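Local structure of putative MCP-type signal transduction protein (Campylobacter jejuni subsp. jejuni serotype O:2, 4WY9) at residues N11-L16 with D264-I269; L57-I62 with E88-E93; F78-L83 with V105-D110. The protein probably serves as a chemotaxis receptor, its tandem-PAS periplasmic domain sensing stimuli, with ligand recognition suggested to be indirect. One frame throughout, in Å; residues are numbered along the deposited sequence.

Interaction 1: residues N11-L16 with D264-I269; sequences NTEDIL and DSYAAI
T12 meets Y266 through its methyl group. With CG2 anti to the backbone N and OG1 beside it (chi1 -59°), the methyl faces the strand and CG2 lies 4.0 Å from Y266 CD2, approaching the ring obliquely. The hydroxyl takes no part: OG1 bonds back to the carbonyl of I8, one turn earlier in the helix. One residue on, E13 reaches out with an extended chain, and its OE2 comes to 4.1 Å from Y266 CE1. Its carboxylate plane stands nearly perpendicular to the ring (87°), a van der Waals approach. The phenol itself is held by T9, whose OG1 is hydrogen-bonded to Y266 OH. A turn later L16 touches two strand side chains. Its CD1 sits 3.6 Å from Y266 CB and equally close to the carbonyl O of that residue, the two side chains crossing at about a right angle. At its base, L16 CB is 3.7 Å from A268 CB, and A268 CB also lies against the L16 carbonyl. No hydrogen bond joins the segments; their axes come to 8.0 Å. Here the start of the long helix 8-51 packs on the antiparallel sheet of a PAS-like module, its segment at 34° to that of strand 264-274, with E13 reaching V254 of strand 253-258, L16 touching V283 and A285 of strand 277-286, and T12 meeting V290 of helix 287-291.

Interaction 2: residues L57-I62 with E88-E93; sequences LDIDNI and EYFKEE
Y89 reaches across to L57 and I59 with its hydroxyl, which is both donor and acceptor. Its OH gives a hydrogen bond to L57 O at 2.7 Å, only moderately tilted from the carbonyl plane, and receives one from I59 N at 3.1 Å, bent to 147°. Beside these two bonds, F90 offers its ring to aliphatic groups. In the conformer described, I59 CD1 rests over the centre of one face, 3.9 Å from the F90 centroid, a CH-pi contact; a second I59 conformer exists. I62 CD1 comes in obliquely, 3.7 Å from F90 CE2, and L57 CB approaches F90 CZ at 4.0 Å. The two rings are also in touch, F90 CD1 lying over the rim of one Y89 face.

The contact joins the start of helix 59-70 to the short, weakly bonded helix 88-93, at one end of the first PDC sensor module. D58 is the N-cap of helix 59-70: its OD1 accepts from N61 N at 2.9 Å, met from well above the carboxylate plane. The cap closes the first turn, the same turn whose I59 N bonds to Y89 OH. Further out, F104 meets the F90 ring, M48 and F49 of helix 8-51 cover I62, and K91 NZ is hydrogen-bonded to G102 O.

Interaction 3: residues F78-L83 with V105-D110; sequences FTYLYL and VMLYAD
Y82 carries its CG anti to the backbone N (chi1 170°), and chi2 of 36° sets the turn of the ring, with Y82 CD1 3.8 Å from V105 CG2 in an oblique approach. On the other face of the sheet, L81 also has CG anti to the backbone N (chi1 179°); it runs alongside M106, both pointing the same way, with L81 CD2 4.1 Å from M106 SD. Further along the first face, L107 leans over its partner and brings CD1 to 3.9 Å from Y80 CB. F78 closes that row, its CE1 3.6 Å from A109 CB.

The backbones set this register as neighbouring antiparallel strands. T79 and Y108 form a hydrogen-bonded pair, with T79 N to Y108 O at 3.0 Å and the return bond from Y108 N to T79 O at 2.8 Å. L81 and M106 repeat the pattern, L81 N to M106 O at 2.9 Å and M106 N to L81 O at 2.8 Å. Y80 with L107 and Y82 with V105 are the non-hydrogen-bonded pairs between and beyond them.

Strand 78-83 is an inner strand of the PAS-like sheet: on its far edge the backbones of F78, Y80 and Y82 bond to T186, G184 and V182 of strand 179-188, and helix 59-70 covers the face bearing T79, L81, M106 and Y108. On the reverse face the Y80 hydroxyl is hydrogen-bonded to N167 OD1.

Four carbonyls, those of T79, L81, M106 and Y108, each accept an N-H and also a CA-H contact from across the strands. The buried N-H and C=O groups of these four residues are thus satisfied within the pairing, and the side chains between the strands meet through carbon and sulfur alone.

Interactions 2 and 3 belong to the same PAS-like module, their centres 14 Å apart, and they touch directly. I62 CG2 packs on L81 CD2 at 3.5 Å, I59 CD1 meets M106 CE at 3.8 Å, and F90 CE2 lies 3.7 Å from L83 CD1. Helix 59-70 thus lies over the L81 and M106 face, while F90 meets L83 at the strand's end. Interaction 1 lies on the opposite side of the chain's centre, in the second module, its centre about 55 Å from that of interaction 2 and 41 Å from that of interaction 3, with no atoms touching. What connects them is helix 8-51, which starts at interaction 1 and ends with residues that cover interaction 2.

Interaction 1: residues N11-L16 with D264-I269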
loop_
_atom_site.group_PDB
_atom_site.type_symbol
_atom_site.label_atom_id
_atom_site.label_comp_id
_atom_site.label_asym_id
_atom_site.label_seq_id
_atom_site.Cartn_x
_atom_site.Cartn_y
_atom_site.Cartn_z
ATOM N N ASN A 11 -24.858 -0.053 21.551
ATOM C CA ASN A 11 -24.911 0.852 20.420
ATOM C C ASN A 11 -23.507 1.278 19.974
ATOM O O ASN A 11 -23.230 1.362 18.767
ATOM C CB ASN A 11 -25.777 2.054 20.755
ATOM C CG ASN A 11 -26.202 2.820 19.536
ATOM O OD1 ASN A 11 -26.556 2.202 18.476
ATOM N ND2 ASN A 11 -26.162 4.132 19.623
ATOM N N THR A 12 -22.615 1.483 20.933
ATOM C CA THR A 12 -21.256 1.891 20.629
ATOM C C THR A 12 -20.552 0.784 19.862
ATOM O O THR A 12 -19.834 1.027 18.885
ATOM C CB THR A 12 -20.439 2.265 21.870
ATOM O OG1 THR A 12 -21.071 3.336 22.570
ATOM C CG2 THR A 12 -19.029 2.687 21.518
ATOM N N GLU A 13 -20.714 -0.447 20.319
ATOM C CA GLU A 13 -20.137 -1.595 19.624
ATOM C C GLU A 13 -20.639 -1.646 18.173
ATOM O O GLU A 13 -19.856 -1.858 17.247
ATOM C CB GLU A 13 -20.454 -2.873 20.370
ATOM C CG GLU A 13 -19.772 -2.963 21.741
ATOM C CD GLU A 13 -20.315 -4.082 22.647
ATOM O OE1 GLU A 13 -21.434 -4.580 22.396
ATOM O OE2 GLU A 13 -19.641 -4.440 23.650
ATOM N N ASP A 14 -21.938 -1.442 17.983
ATOM C CA ASP A 14 -22.498 -1.524 16.645
ATOM C C ASP A 14 -21.998 -0.373 15.790
ATOM O O ASP A 14 -21.732 -0.533 14.593
ATOM C CB ASP A 14 -24.029 -1.517 16.691
ATOM C CG ASP A 14 -24.615 -2.785 17.261
ATOM O OD1 ASP A 14 -23.936 -3.811 17.308
ATOM O OD2 ASP A 14 -25.811 -2.747 17.653
ATOM N N ILE A 15 -21.902 0.797 16.372
ATOM C CA ILE A 15 -21.397 1.976 15.660
ATOM C C ILE A 15 -19.957 1.741 15.229
ATOM O O ILE A 15 -19.590 2.008 14.064
ATOM C CB ILE A 15 -21.520 3.245 16.518
ATOM C CG1 ILE A 15 -22.980 3.638 16.663
ATOM C CG2 ILE A 15 -20.714 4.403 15.954
ATOM C CD1 ILE A 15 -23.272 4.597 17.810
ATOM N N LEU A 16 -19.129 1.253 16.131
ATOM C CA LEU A 16 -17.721 1.017 15.798
ATOM C C LEU A 16 -17.582 -0.033 14.687
ATOM O O LEU A 16 -16.751 0.118 13.767
ATOM C CB LEU A 16 -16.930 0.618 17.021
ATOM C CG LEU A 16 -16.690 1.708 18.044
ATOM C CD1 LEU A 16 -16.041 1.104 19.289
ATOM C CD2 LEU A 16 -15.793 2.804 17.476
ATOM N N ASP A 264 -8.809 2.726 28.368
ATOM C CA ASP A 264 -9.681 1.573 28.361
ATOM C C ASP A 264 -10.826 1.840 27.377
ATOM O O ASP A 264 -11.580 2.803 27.552
ATOM C CB ASP A 264 -10.197 1.323 29.775
ATOM C CG ASP A 264 -10.890 -0.005 29.931
ATOM O OD1 ASP A 264 -11.141 -0.683 28.943
ATOM O OD2 ASP A 264 -11.149 -0.364 31.087
ATOM N N SER A 265 -10.950 1.010 26.349
ATOM C CA SER A 265 -11.742 1.333 25.188
ATOM C C SER A 265 -12.612 0.183 24.708
ATOM O O SER A 265 -12.384 -0.979 25.072
ATOM C CB SER A 265 -10.834 1.773 24.022
ATOM O OG SER A 265 -9.921 2.805 24.421
ATOM N N TYR A 266 -13.585 0.514 23.859
ATOM C CA TYR A 266 -14.155 -0.438 22.927
ATOM C C TYR A 266 -13.366 -0.327 21.632
ATOM O O TYR A 266 -12.997 0.775 21.220
ATOM C CB TYR A 266 -15.637 -0.171 22.676
ATOM C CG TYR A 266 -16.479 -0.272 23.931
ATOM C CD1 TYR A 266 -16.692 -1.488 24.532
ATOM C CD2 TYR A 266 -17.077 0.854 24.483
ATOM C CE1 TYR A 266 -17.447 -1.598 25.702
ATOM C CE2 TYR A 266 -17.828 0.758 25.624
ATOM C CZ TYR A 266 -18.027 -0.468 26.230
ATOM O OH TYR A 266 -18.783 -0.544 27.374
ATOM N N ALA A 267 -13.106 -1.449 20.976
ATOM C CA ALA A 267 -12.367 -1.452 19.705
ATOM C C ALA A 267 -13.036 -2.357 18.721
ATOM O O ALA A 267 -13.319 -3.513 19.055
ATOM C CB ALA A 267 -10.928 -1.882 19.897
ATOM N N ALA A 268 -13.221 -1.890 17.497
ATOM C CA ALA A 268 -13.693 -2.737 16.437
ATOM C C ALA A 268 -12.590 -3.005 15.435
ATOM O O ALA A 268 -11.760 -2.119 15.153
ATOM C CB ALA A 268 -14.881 -2.137 15.735
ATOM N N ILE A 269 -12.604 -4.207 14.881
ATOM C CA ILE A 269 -11.702 -4.627 13.818
ATOM C C ILE A 269 -12.529 -5.034 12.626
ATOM O O ILE A 269 -13.489 -5.789 12.772
ATOM C CB ILE A 269 -10.800 -5.833 14.233
ATOM C CG1 ILE A 269 -9.936 -5.453 15.422
ATOM C CG2 ILE A 269 -9.954 -6.366 13.101
ATOM C CD1 ILE A 269 -8.996 -4.427 15.131
#

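Interaction 2: residues L57-I62 with E88-E93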
loop_
_atom_site.group_PDB
_atom_site.type_symbol
_atom_site.label_atom_id
_atom_site.label_comp_id
_atom_site.label_asym_id
_atom_site.label_seq_id
_atom_site.Cartn_x
_atom_site.Cartn_y
_atom_site.Cartn_z
ATOM N N LEU A 57 12.975 -3.846 -29.433
ATOM C CA LEU A 57 12.283 -3.181 -28.333
ATOM C C LEU A 57 12.327 -1.676 -28.512
ATOM O O LEU A 57 13.380 -1.088 -28.817
ATOM C CB LEU A 57 12.872 -3.566 -26.998
ATOM C CG LEU A 57 12.505 -4.952 -26.479
ATOM C CD1 LEU A 57 13.297 -5.284 -25.225
ATOM C CD2 LEU A 57 11.008 -5.121 -26.196
ATOM N N ASP A 58 11.173 -1.047 -28.280
ATOM C CA ASP A 58 10.894 0.346 -28.627
ATOM C C ASP A 58 10.563 1.124 -27.371
ATOM O O ASP A 58 9.496 0.951 -26.789
ATOM C CB ASP A 58 9.761 0.359 -29.650
ATOM C CG ASP A 58 9.363 1.730 -30.155
ATOM O OD1 ASP A 58 9.292 2.699 -29.364
ATOM O OD2 ASP A 58 9.056 1.847 -31.366
ATOM N N ILE A 59 11.485 2.011 -26.963
ATOM C CA ILE A 59 11.342 2.728 -25.715
ATOM C C ILE A 59 10.090 3.605 -25.651
ATOM O O ILE A 59 9.431 3.684 -24.616
ATOM C CB ILE A 59 12.608 3.585 -25.413
ATOM C CG1 ILE A 59 12.532 4.208 -24.026
ATOM C CG2 ILE A 59 12.845 4.626 -26.484
ATOM C CD1 ILE A 59 12.363 3.212 -22.905
ATOM N N ASP A 60 9.745 4.260 -26.758
ATOM C CA ASP A 60 8.557 5.084 -26.794
ATOM C C ASP A 60 7.285 4.259 -26.696
ATOM O O ASP A 60 6.320 4.690 -26.057
ATOM C CB ASP A 60 8.540 5.942 -28.067
ATOM C CG ASP A 60 9.327 7.210 -27.946
ATOM O OD1 ASP A 60 10.090 7.342 -26.959
ATOM O OD2 ASP A 60 9.244 8.052 -28.863
ATOM N N ASN A 61 7.256 3.074 -27.282
ATOM C CA ASN A 61 6.086 2.210 -27.130
ATOM C C ASN A 61 5.876 1.874 -25.670
ATOM O O ASN A 61 4.761 1.892 -25.166
ATOM C CB ASN A 61 6.213 0.959 -27.949
ATOM C CG ASN A 61 5.898 1.163 -29.431
ATOM O OD1 ASN A 61 5.485 2.260 -29.834
ATOM N ND2 ASN A 61 6.095 0.144 -30.221
ATOM N N ILE A 62 6.963 1.569 -24.966
ATOM C CA ILE A 62 6.880 1.274 -23.537
ATOM C C ILE A 62 6.410 2.505 -22.762
ATOM O O ILE A 62 5.561 2.416 -21.887
ATOM C CB ILE A 62 8.230 0.765 -23.013
ATOM C CG1 ILE A 62 8.566 -0.582 -23.638
ATOM C CG2 ILE A 62 8.232 0.674 -21.502
ATOM C CD1 ILE A 62 9.957 -1.093 -23.355
ATOM N N GLU A 88 20.845 -1.349 -24.372
ATOM C CA GLU A 88 21.699 -0.304 -23.829
ATOM C C GLU A 88 21.193 1.091 -24.206
ATOM O O GLU A 88 21.321 2.033 -23.420
ATOM C CB GLU A 88 23.134 -0.465 -24.262
ATOM C CG GLU A 88 24.092 0.464 -23.544
ATOM C CD GLU A 88 24.264 0.139 -22.052
ATOM O OE1 GLU A 88 23.867 -0.962 -21.604
ATOM O OE2 GLU A 88 24.800 1.008 -21.348
ATOM N N TYR A 89 20.534 1.242 -25.359
ATOM C CA TYR A 89 20.093 2.565 -25.753
ATOM C C TYR A 89 19.019 3.110 -24.794
ATOM O O TYR A 89 18.848 4.313 -24.686
ATOM C CB TYR A 89 19.621 2.599 -27.203
ATOM C CG TYR A 89 18.166 2.272 -27.456
ATOM C CD1 TYR A 89 17.215 3.268 -27.491
ATOM C CD2 TYR A 89 17.750 0.962 -27.717
ATOM C CE1 TYR A 89 15.880 2.978 -27.764
ATOM C CE2 TYR A 89 16.429 0.666 -28.000
ATOM C CZ TYR A 89 15.494 1.685 -28.002
ATOM O OH TYR A 89 14.173 1.429 -28.282
ATOM N N PHE A 90 18.303 2.220 -24.114
ATOM C CA PHE A 90 17.327 2.661 -23.119
ATOM C C PHE A 90 17.969 3.591 -22.080
ATOM O O PHE A 90 17.405 4.602 -21.691
ATOM C CB PHE A 90 16.695 1.475 -22.396
ATOM C CG PHE A 90 15.566 0.781 -23.122
ATOM C CD1 PHE A 90 15.486 0.735 -24.488
ATOM C CD2 PHE A 90 14.588 0.132 -22.397
ATOM C CE1 PHE A 90 14.450 0.060 -25.097
ATOM C CE2 PHE A 90 13.578 -0.541 -22.999
ATOM C CZ PHE A 90 13.502 -0.561 -24.363
ATOM N N LYS A 91 19.144 3.198 -21.605
ATOM C CA LYS A 91 19.824 3.934 -20.563
ATOM C C LYS A 91 20.265 5.306 -21.056
ATOM O O LYS A 91 20.348 6.268 -20.311
ATOM C CB LYS A 91 21.021 3.122 -20.024
ATOM C CG LYS A 91 20.607 1.839 -19.316
ATOM C CD LYS A 91 21.749 1.091 -18.666
ATOM C CE LYS A 91 21.264 -0.119 -17.844
ATOM N NZ LYS A 91 22.383 -0.769 -17.106
ATOM N N GLU A 92 20.576 5.389 -22.356
ATOM C CA GLU A 92 21.047 6.612 -22.952
ATOM C C GLU A 92 19.917 7.602 -23.256
ATOM O O GLU A 92 20.157 8.740 -23.598
ATOM C CB GLU A 92 21.898 6.298 -24.195
ATOM C CG GLU A 92 23.065 5.353 -23.885
ATOM C CD GLU A 92 23.921 4.931 -25.088
ATOM O OE1 GLU A 92 23.588 5.245 -26.262
ATOM O OE2 GLU A 92 24.970 4.265 -24.850
ATOM N N GLU A 93 18.658 7.170 -23.106
ATOM C CA GLU A 93 17.550 8.051 -23.454
ATOM C C GLU A 93 17.316 9.158 -22.461
ATOM O O GLU A 93 16.916 10.253 -22.860
ATOM C CB GLU A 93 16.253 7.261 -23.625
ATOM C CG GLU A 93 16.174 6.523 -24.916
ATOM C CD GLU A 93 16.085 7.454 -26.104
ATOM O OE1 GLU A 93 15.129 8.279 -26.118
ATOM O OE2 GLU A 93 16.936 7.382 -27.009
#

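Interaction 3: residues F78-L83 with V105-D110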
loop_
_atom_site.group_PDB
_atom_site.type_symbol
_atom_site.label_atom_id
_atom_site.label_comp_id
_atom_site.label_asym_id
_atom_site.label_seq_id
_atom_site.Cartn_x
_atom_site.Cartn_y
_atom_site.Cartn_z
ATOM N N PHE A 78 3.186 6.969 -7.317
ATOM C CA PHE A 78 4.274 6.692 -8.223
ATOM C C PHE A 78 4.037 5.408 -8.985
ATOM O O PHE A 78 3.387 4.475 -8.500
ATOM C CB PHE A 78 5.600 6.589 -7.445
ATOM C CG PHE A 78 5.940 7.825 -6.663
ATOM C CD1 PHE A 78 6.671 8.870 -7.247
ATOM C CD2 PHE A 78 5.482 8.002 -5.344
ATOM C CE1 PHE A 78 6.950 10.012 -6.536
ATOM C CE2 PHE A 78 5.805 9.146 -4.635
ATOM C CZ PHE A 78 6.537 10.142 -5.227
ATOM N N THR A 79 4.627 5.343 -10.175
ATOM C CA THR A 79 4.579 4.167 -11.019
ATOM C C THR A 79 5.997 3.904 -11.489
ATOM O O THR A 79 6.741 4.845 -11.760
ATOM C CB THR A 79 3.615 4.382 -12.226
ATOM O OG1 THR A 79 2.233 4.456 -11.730
ATOM C CG2 THR A 79 3.756 3.290 -13.256
ATOM N N TYR A 80 6.393 2.648 -11.541
ATOM C CA TYR A 80 7.761 2.323 -11.987
ATOM C C TYR A 80 7.842 1.078 -12.811
ATOM O O TYR A 80 7.143 0.090 -12.557
ATOM C CB TYR A 80 8.719 2.220 -10.792
ATOM C CG TYR A 80 8.180 1.419 -9.630
ATOM C CD1 TYR A 80 8.343 0.026 -9.565
ATOM C CD2 TYR A 80 7.494 2.039 -8.593
ATOM C CE1 TYR A 80 7.863 -0.679 -8.498
ATOM C CE2 TYR A 80 6.986 1.312 -7.525
ATOM C CZ TYR A 80 7.175 -0.043 -7.489
ATOM O OH TYR A 80 6.676 -0.785 -6.409
ATOM N N LEU A 81 8.731 1.114 -13.807
ATOM C CA LEU A 81 9.137 -0.039 -14.574
ATOM C C LEU A 81 10.615 -0.244 -14.379
ATOM O O LEU A 81 11.428 0.595 -14.784
ATOM C CB LEU A 81 8.809 0.103 -16.057
ATOM C CG LEU A 81 9.249 -1.093 -16.909
ATOM C CD1 LEU A 81 8.531 -2.367 -16.531
ATOM C CD2 LEU A 81 9.033 -0.809 -18.384
ATOM N N TYR A 82 10.982 -1.364 -13.763
ATOM C CA TYR A 82 12.371 -1.766 -13.566
ATOM C C TYR A 82 12.660 -2.857 -14.592
ATOM O O TYR A 82 11.954 -3.856 -14.635
ATOM C CB TYR A 82 12.563 -2.251 -12.131
ATOM C CG TYR A 82 13.874 -2.931 -11.811
ATOM C CD1 TYR A 82 15.077 -2.527 -12.375
ATOM C CD2 TYR A 82 13.907 -3.978 -10.906
ATOM C CE1 TYR A 82 16.265 -3.170 -12.060
ATOM C CE2 TYR A 82 15.071 -4.616 -10.585
ATOM C CZ TYR A 82 16.252 -4.228 -11.164
ATOM O OH TYR A 82 17.414 -4.879 -10.816
ATOM N N LEU A 83 13.663 -2.665 -15.445
ATOM C CA LEU A 83 14.089 -3.702 -16.373
ATOM C C LEU A 83 15.477 -4.196 -15.991
ATOM O O LEU A 83 16.388 -3.383 -15.815
ATOM C CB LEU A 83 14.102 -3.193 -17.804
ATOM C CG LEU A 83 12.737 -2.762 -18.365
ATOM C CD1 LEU A 83 12.881 -2.247 -19.773
ATOM C CD2 LEU A 83 11.738 -3.877 -18.347
ATOM N N VAL A 105 15.396 2.079 -14.378
ATOM C CA VAL A 105 14.103 2.252 -13.739
ATOM C C VAL A 105 13.428 3.487 -14.333
ATOM O O VAL A 105 13.972 4.591 -14.266
ATOM C CB VAL A 105 14.206 2.379 -12.197
ATOM C CG1 VAL A 105 12.820 2.649 -11.624
ATOM C CG2 VAL A 105 14.856 1.168 -11.571
ATOM N N MET A 106 12.271 3.296 -14.948
ATOM C CA MET A 106 11.429 4.389 -15.386
ATOM C C MET A 106 10.459 4.696 -14.268
ATOM O O MET A 106 9.551 3.895 -14.017
ATOM C CB MET A 106 10.679 4.028 -16.650
ATOM C CG MET A 106 11.606 3.596 -17.793
ATOM S SD MET A 106 10.751 2.838 -19.210
ATOM C CE MET A 106 10.115 4.260 -20.005
ATOM N N LEU A 107 10.648 5.824 -13.585
ATOM C CA LEU A 107 9.869 6.199 -12.428
ATOM C C LEU A 107 9.055 7.438 -12.750
ATOM O O LEU A 107 9.622 8.445 -13.198
ATOM C CB LEU A 107 10.778 6.458 -11.225
ATOM C CG LEU A 107 10.135 6.902 -9.902
ATOM C CD1 LEU A 107 9.170 5.845 -9.360
ATOM C CD2 LEU A 107 11.200 7.238 -8.885
ATOM N N TYR A 108 7.739 7.379 -12.491
ATOM C CA TYR A 108 6.835 8.474 -12.775
ATOM C C TYR A 108 6.102 8.951 -11.527
ATOM O O TYR A 108 5.696 8.127 -10.702
ATOM C CB TYR A 108 5.828 8.041 -13.854
ATOM C CG TYR A 108 6.494 7.796 -15.185
ATOM C CD1 TYR A 108 7.061 6.576 -15.491
ATOM C CD2 TYR A 108 6.569 8.809 -16.146
ATOM C CE1 TYR A 108 7.681 6.376 -16.705
ATOM C CE2 TYR A 108 7.197 8.609 -17.338
ATOM C CZ TYR A 108 7.752 7.374 -17.615
ATOM O OH TYR A 108 8.385 7.145 -18.817
ATOM N N ALA A 109 5.941 10.261 -11.397
ATOM C CA ALA A 109 5.139 10.900 -10.389
ATOM C C ALA A 109 4.047 11.736 -11.053
ATOM O O ALA A 109 4.064 11.961 -12.259
ATOM C CB ALA A 109 5.996 11.802 -9.504
ATOM N N ASP A 110 3.105 12.210 -10.242
ATOM C CA ASP A 110 2.070 13.081 -10.781
ATOM C C ASP A 110 2.688 14.400 -11.237
ATOM O O ASP A 110 3.653 14.880 -10.630
ATOM C CB ASP A 110 0.983 13.327 -9.738
ATOM C CG ASP A 110 0.106 12.111 -9.515
ATOM O OD1 ASP A 110 -0.040 11.308 -10.461
ATOM O OD2 ASP A 110 -0.453 11.973 -8.404
#